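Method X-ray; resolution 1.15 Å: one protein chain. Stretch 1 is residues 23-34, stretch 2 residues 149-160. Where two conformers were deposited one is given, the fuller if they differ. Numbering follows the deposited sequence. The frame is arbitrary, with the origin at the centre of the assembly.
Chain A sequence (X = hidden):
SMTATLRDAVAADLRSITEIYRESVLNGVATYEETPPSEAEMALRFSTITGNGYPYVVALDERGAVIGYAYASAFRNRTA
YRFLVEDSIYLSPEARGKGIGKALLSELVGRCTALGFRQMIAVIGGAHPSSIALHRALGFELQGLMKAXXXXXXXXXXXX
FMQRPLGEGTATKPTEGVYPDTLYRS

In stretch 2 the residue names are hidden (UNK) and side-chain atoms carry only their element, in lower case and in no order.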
# COMPACT_ATOMS: atom_id res chain seq x y z
N GLU A 23 5.55 -21.54 -5.14
CA GLU A 23 6.24 -21.56 -6.42
C GLU A 23 6.39 -20.11 -6.89
O GLU A 23 7.43 -19.73 -7.47
CB GLU A 23 5.47 -22.42 -7.41
CG GLU A 23 6.18 -22.67 -8.74
CD GLU A 23 6.22 -21.51 -9.72
OE1 GLU A 23 5.29 -20.63 -9.82
OE2 GLU A 23 7.20 -21.59 -10.54
N SER A 24 5.35 -19.29 -6.72
CA SER A 24 5.42 -17.88 -7.12
C SER A 24 6.44 -17.11 -6.30
O SER A 24 7.22 -16.30 -6.83
CB SER A 24 4.05 -17.23 -6.96
OG SER A 24 4.04 -15.87 -7.41
N VAL A 25 6.47 -17.35 -5.00
CA VAL A 25 7.43 -16.68 -4.15
C VAL A 25 8.85 -17.00 -4.59
O VAL A 25 9.70 -16.12 -4.66
CB VAL A 25 7.22 -17.06 -2.66
CG1 VAL A 25 8.40 -16.61 -1.81
CG2 VAL A 25 5.92 -16.44 -2.14
N LEU A 26 9.12 -18.28 -4.87
CA LEU A 26 10.47 -18.71 -5.21
C LEU A 26 10.88 -18.37 -6.60
O LEU A 26 12.09 -18.07 -6.79
CB LEU A 26 10.60 -20.20 -5.00
CG LEU A 26 10.45 -20.68 -3.57
CD1 LEU A 26 10.39 -22.21 -3.48
CD2 LEU A 26 11.53 -20.12 -2.67
N ASN A 27 10.00 -18.42 -7.59
CA ASN A 27 10.40 -18.32 -8.97
C ASN A 27 9.95 -17.07 -9.69
O ASN A 27 10.45 -16.80 -10.77
CB ASN A 27 9.92 -19.55 -9.69
CG ASN A 27 10.60 -20.84 -9.15
OD1 ASN A 27 11.77 -20.83 -8.67
ND2 ASN A 27 9.90 -21.94 -9.26
N GLY A 28 9.07 -16.27 -9.11
CA GLY A 28 8.47 -15.14 -9.83
C GLY A 28 8.70 -13.81 -9.18
O GLY A 28 9.35 -13.73 -8.13
N VAL A 29 8.17 -12.75 -9.77
CA VAL A 29 8.23 -11.46 -9.12
C VAL A 29 6.84 -10.83 -9.00
O VAL A 29 6.75 -9.64 -8.71
CB VAL A 29 9.24 -10.48 -9.80
CG1 VAL A 29 10.68 -10.96 -9.61
CG2 VAL A 29 8.88 -10.30 -11.27
N ALA A 30 5.77 -11.59 -9.23
CA ALA A 30 4.41 -11.13 -8.92
C ALA A 30 4.24 -10.82 -7.46
O ALA A 30 3.44 -9.98 -7.13
CB ALA A 30 3.37 -12.14 -9.37
N THR A 31 4.92 -11.57 -6.60
CA THR A 31 4.90 -11.29 -5.19
C THR A 31 6.30 -10.87 -4.75
O THR A 31 7.31 -11.45 -5.17
CB THR A 31 4.41 -12.48 -4.34
OG1 THR A 31 4.61 -12.16 -2.97
CG2 THR A 31 5.14 -13.76 -4.70
N TYR A 32 6.34 -9.86 -3.90
CA TYR A 32 7.59 -9.34 -3.35
C TYR A 32 7.93 -10.01 -2.02
O TYR A 32 8.94 -9.68 -1.41
CB TYR A 32 7.49 -7.83 -3.19
CG TYR A 32 7.59 -7.07 -4.50
CD1 TYR A 32 7.65 -7.74 -5.72
CD2 TYR A 32 7.63 -5.69 -4.51
CE1 TYR A 32 7.74 -7.04 -6.91
CE2 TYR A 32 7.71 -4.98 -5.69
CZ TYR A 32 7.76 -5.66 -6.89
OH TYR A 32 7.83 -4.97 -8.08
N GLU A 33 7.08 -10.94 -1.61
CA GLU A 33 7.56 -11.88 -0.49
C GLU A 33 8.78 -12.87 -0.92
O GLU A 33 8.84 -13.15 -2.10
CB GLU A 33 6.36 -12.72 -0.07
CG GLU A 33 6.37 -13.29 1.32
CD GLU A 33 4.98 -13.36 1.94
OE1 GLU A 33 3.95 -13.42 1.22
OE2 GLU A 33 4.93 -13.37 3.17
N GLU A 34 9.74 -13.07 -0.02
CA GLU A 34 10.95 -13.81 -0.32
C GLU A 34 10.87 -15.24 0.23
O GLU A 34 11.33 -16.16 -0.41
CB GLU A 34 12.15 -13.08 0.28
CG GLU A 34 13.40 -13.94 0.51
CD GLU A 34 14.56 -13.19 1.14
OE1 GLU A 34 14.49 -12.83 2.33
OE2 GLU A 34 15.57 -12.98 0.44
N UNK A 149 11.35 -0.01 -7.37
CA UNK A 149 10.79 -0.08 -6.06
C UNK A 149 10.89 -1.44 -5.41
O UNK A 149 10.74 -1.54 -4.17
c UNK A 149 9.20 1.86 -6.18
c UNK A 149 9.30 0.37 -6.09
o UNK A 149 8.63 -0.25 -7.19
N UNK A 150 11.12 -2.48 -6.17
CA UNK A 150 11.40 -3.78 -5.62
C UNK A 150 12.84 -4.21 -5.92
O UNK A 150 13.44 -3.76 -6.89
N UNK A 151 13.37 -5.11 -5.10
CA UNK A 151 14.68 -5.73 -5.34
C UNK A 151 14.53 -7.19 -5.01
O UNK A 151 14.28 -7.52 -3.87
c UNK A 151 17.14 -5.50 -4.93
c UNK A 151 19.64 -6.39 -5.78
c UNK A 151 18.96 -5.41 -6.49
c UNK A 151 17.72 -4.98 -6.08
c UNK A 151 17.80 -6.50 -4.24
c UNK A 151 15.77 -5.05 -4.51
c UNK A 151 19.07 -6.91 -4.64
N UNK A 152 14.63 -8.05 -6.02
CA UNK A 152 14.46 -9.49 -5.83
C UNK A 152 15.27 -10.24 -6.88
O UNK A 152 15.36 -9.79 -8.01
c UNK A 152 12.97 -9.87 -5.92
n UNK A 152 9.42 -13.40 -5.21
c UNK A 152 11.16 -11.59 -5.51
c UNK A 152 10.86 -13.03 -5.10
c UNK A 152 12.66 -11.31 -5.54
N UNK A 153 15.80 -11.39 -6.57
CA UNK A 153 16.60 -12.19 -7.50
C UNK A 153 17.68 -11.29 -8.16
O UNK A 153 17.94 -11.40 -9.37
n UNK A 153 13.22 -15.43 -7.66
c UNK A 153 13.94 -15.37 -6.56
c UNK A 153 13.74 -14.54 -8.58
c UNK A 153 15.71 -12.86 -8.54
c UNK A 153 14.78 -13.91 -8.00
n UNK A 153 14.88 -14.44 -6.73
N UNK A 154 18.26 -10.42 -7.35
CA UNK A 154 19.42 -9.64 -7.72
C UNK A 154 19.13 -8.47 -8.65
O UNK A 154 20.08 -7.88 -9.16
N UNK A 155 17.86 -8.11 -8.85
CA UNK A 155 17.45 -7.12 -9.84
C UNK A 155 16.54 -6.06 -9.22
O UNK A 155 15.65 -6.39 -8.42
c UNK A 155 17.39 -8.94 -11.68
c UNK A 155 16.65 -7.81 -10.97
n UNK A 155 14.67 -11.17 -12.19
c UNK A 155 16.71 -9.39 -12.97
c UNK A 155 14.33 -9.98 -12.68
n UNK A 155 15.28 -9.12 -13.05
n UNK A 155 13.05 -9.64 -12.80
N UNK A 156 16.68 -4.84 -9.67
CA UNK A 156 15.69 -3.79 -9.41
C UNK A 156 14.45 -4.06 -10.24
O UNK A 156 14.53 -4.34 -11.44
c UNK A 156 17.08 -1.59 -7.39
c UNK A 156 16.25 -2.39 -9.72
c UNK A 156 17.40 -0.87 -4.75
c UNK A 156 15.96 -1.63 -6.53
c UNK A 156 16.12 -1.27 -5.23
n UNK A 156 19.27 -1.30 -7.88
c UNK A 156 17.28 -1.92 -8.76
c UNK A 156 18.50 -0.84 -5.56
c UNK A 156 18.64 -1.74 -9.00
c UNK A 156 18.33 -1.21 -6.86
N UNK A 157 13.28 -3.93 -9.63
CA UNK A 157 12.00 -4.21 -10.21
C UNK A 157 11.14 -2.98 -10.18
O UNK A 157 11.08 -2.27 -9.19
c UNK A 157 12.00 -6.63 -9.23
c UNK A 157 11.14 -7.55 -8.38
c UNK A 157 11.29 -5.28 -9.38
c UNK A 157 12.25 -7.29 -10.54
N UNK A 158 10.42 -2.76 -11.27
CA UNK A 158 9.37 -1.75 -11.34
C UNK A 158 8.06 -2.36 -10.82
O UNK A 158 7.84 -3.57 -10.93
o UNK A 158 11.33 -0.17 -12.62
c UNK A 158 10.45 -0.62 -13.35
c UNK A 158 9.20 -1.26 -12.75
o UNK A 158 10.49 -0.57 -14.61
N UNK A 159 7.19 -1.50 -10.33
CA UNK A 159 5.89 -1.93 -9.83
C UNK A 159 4.81 -1.12 -10.54
O UNK A 159 4.81 0.09 -10.43
o UNK A 159 6.95 -2.36 -7.69
c UNK A 159 4.56 -2.42 -7.76
c UNK A 159 5.80 -1.76 -8.30
N UNK A 160 3.94 -1.78 -11.29
CA UNK A 160 2.92 -1.08 -12.07
C UNK A 160 1.63 -1.00 -11.28
O UNK A 160 1.27 -1.93 -10.57
c UNK A 160 2.66 -1.77 -13.38

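Position 149 has three side-chain atoms, one carbon bearing an oxygen and a second carbon, none touching stretch 1: the branched pattern of threonine. Thr 149 makes no contact with stretch 1, which sets no demand on it.

Position 150 has no side-chain atoms; its CA lies 3.9 Å from Tyr 32 CE2. It is glycine. A CB built on Gly 150 in ideal geometry would stand 2.7 Å from that same Tyr 32 CE2, a clash. Glycine lets the tyrosine ring lie close to the strand.

Position 151 carries one carbon followed by a ring of six carbons with no oxygen, touching nothing on stretch 1: phenylalanine. Its CB points away, so this contact does not call for Phe 151.

Position 152 shows four carbons in a row ending in a nitrogen, which lies 2.8 Å from Val 25 O, 2.9 Å from Gly 28 O, 2.9 Å from Thr 31 O and 3.2 Å from Glu 33 O. This is lysine. Every chi angle of Lys 152 is t, and the extended chain carries the amine deep among backbone carbonyls. All four lie within hydrogen-bonding reach of the three protons on Lys 152 NZ, so not every bond can have a proton to itself. A long, positively charged donor suits a pocket lined by carbonyl oxygens.

Position 153 has one carbon and a five-membered ring of three carbons and two nitrogens, one of them 3.0 Å from Leu 26 O, which lies at the ring edge. This is histidine, whose ring nitrogen can serve as donor here: His 153 NE2 gives Leu 26 O a weak bond with an angle of 125°.

Position 154 has no side chain, no contact with stretch 1 and a phi of 76°, a value that favours glycine. Gly 154 belongs to the type I' turn that begins at Lys 152.

Position 155 has three carbons, a nitrogen, and a carbon carrying two more nitrogens, one 4.2 Å from Val 29 CG1: arginine. Arg 155 closes the turn, its long chain bringing NH1 to that looser contact.

Position 156 holds one carbon and fused five- and six-membered rings with a single nitrogen, so it is tryptophan. Trp 156 is out of reach of stretch 1, which places no demand on it.

Position 157 has four carbons forked at the second, one end carbon 3.7 Å from both Val 29 CG1 and Tyr 32 CE1. This is leucine; CD1 of Leu 157 is one methyl serving two apolar neighbours.

Position 158 has two carbons, the second carrying two oxygens: aspartate. The CB of Asp 158 points away from stretch 1, so the contact makes no call on its carboxylate.

Position 159 repeats the branched pattern of one carbon with an oxygen and a carbon; the oxygen lies 2.8 Å from Tyr 32 OH. Again it is threonine, and the hydroxyl of Thr 159 suits a hydrogen bond at the tyrosine ring edge.

Position 160 has a single side-chain carbon, alanine; Ala 160 makes no contact, so none dictates its type.

The contact works by capturing an amine. Beyond the helix ending at Asn 27, the loop joins the last helical turn, through Val 25 O, in offering carbonyls to Lys 152, while Val 29 and Tyr 32 pack on Leu 157 and the tyrosine hydroxyl pairs with Thr 159.

Stretch 2 (149-160) TGFKHGRWLDTA
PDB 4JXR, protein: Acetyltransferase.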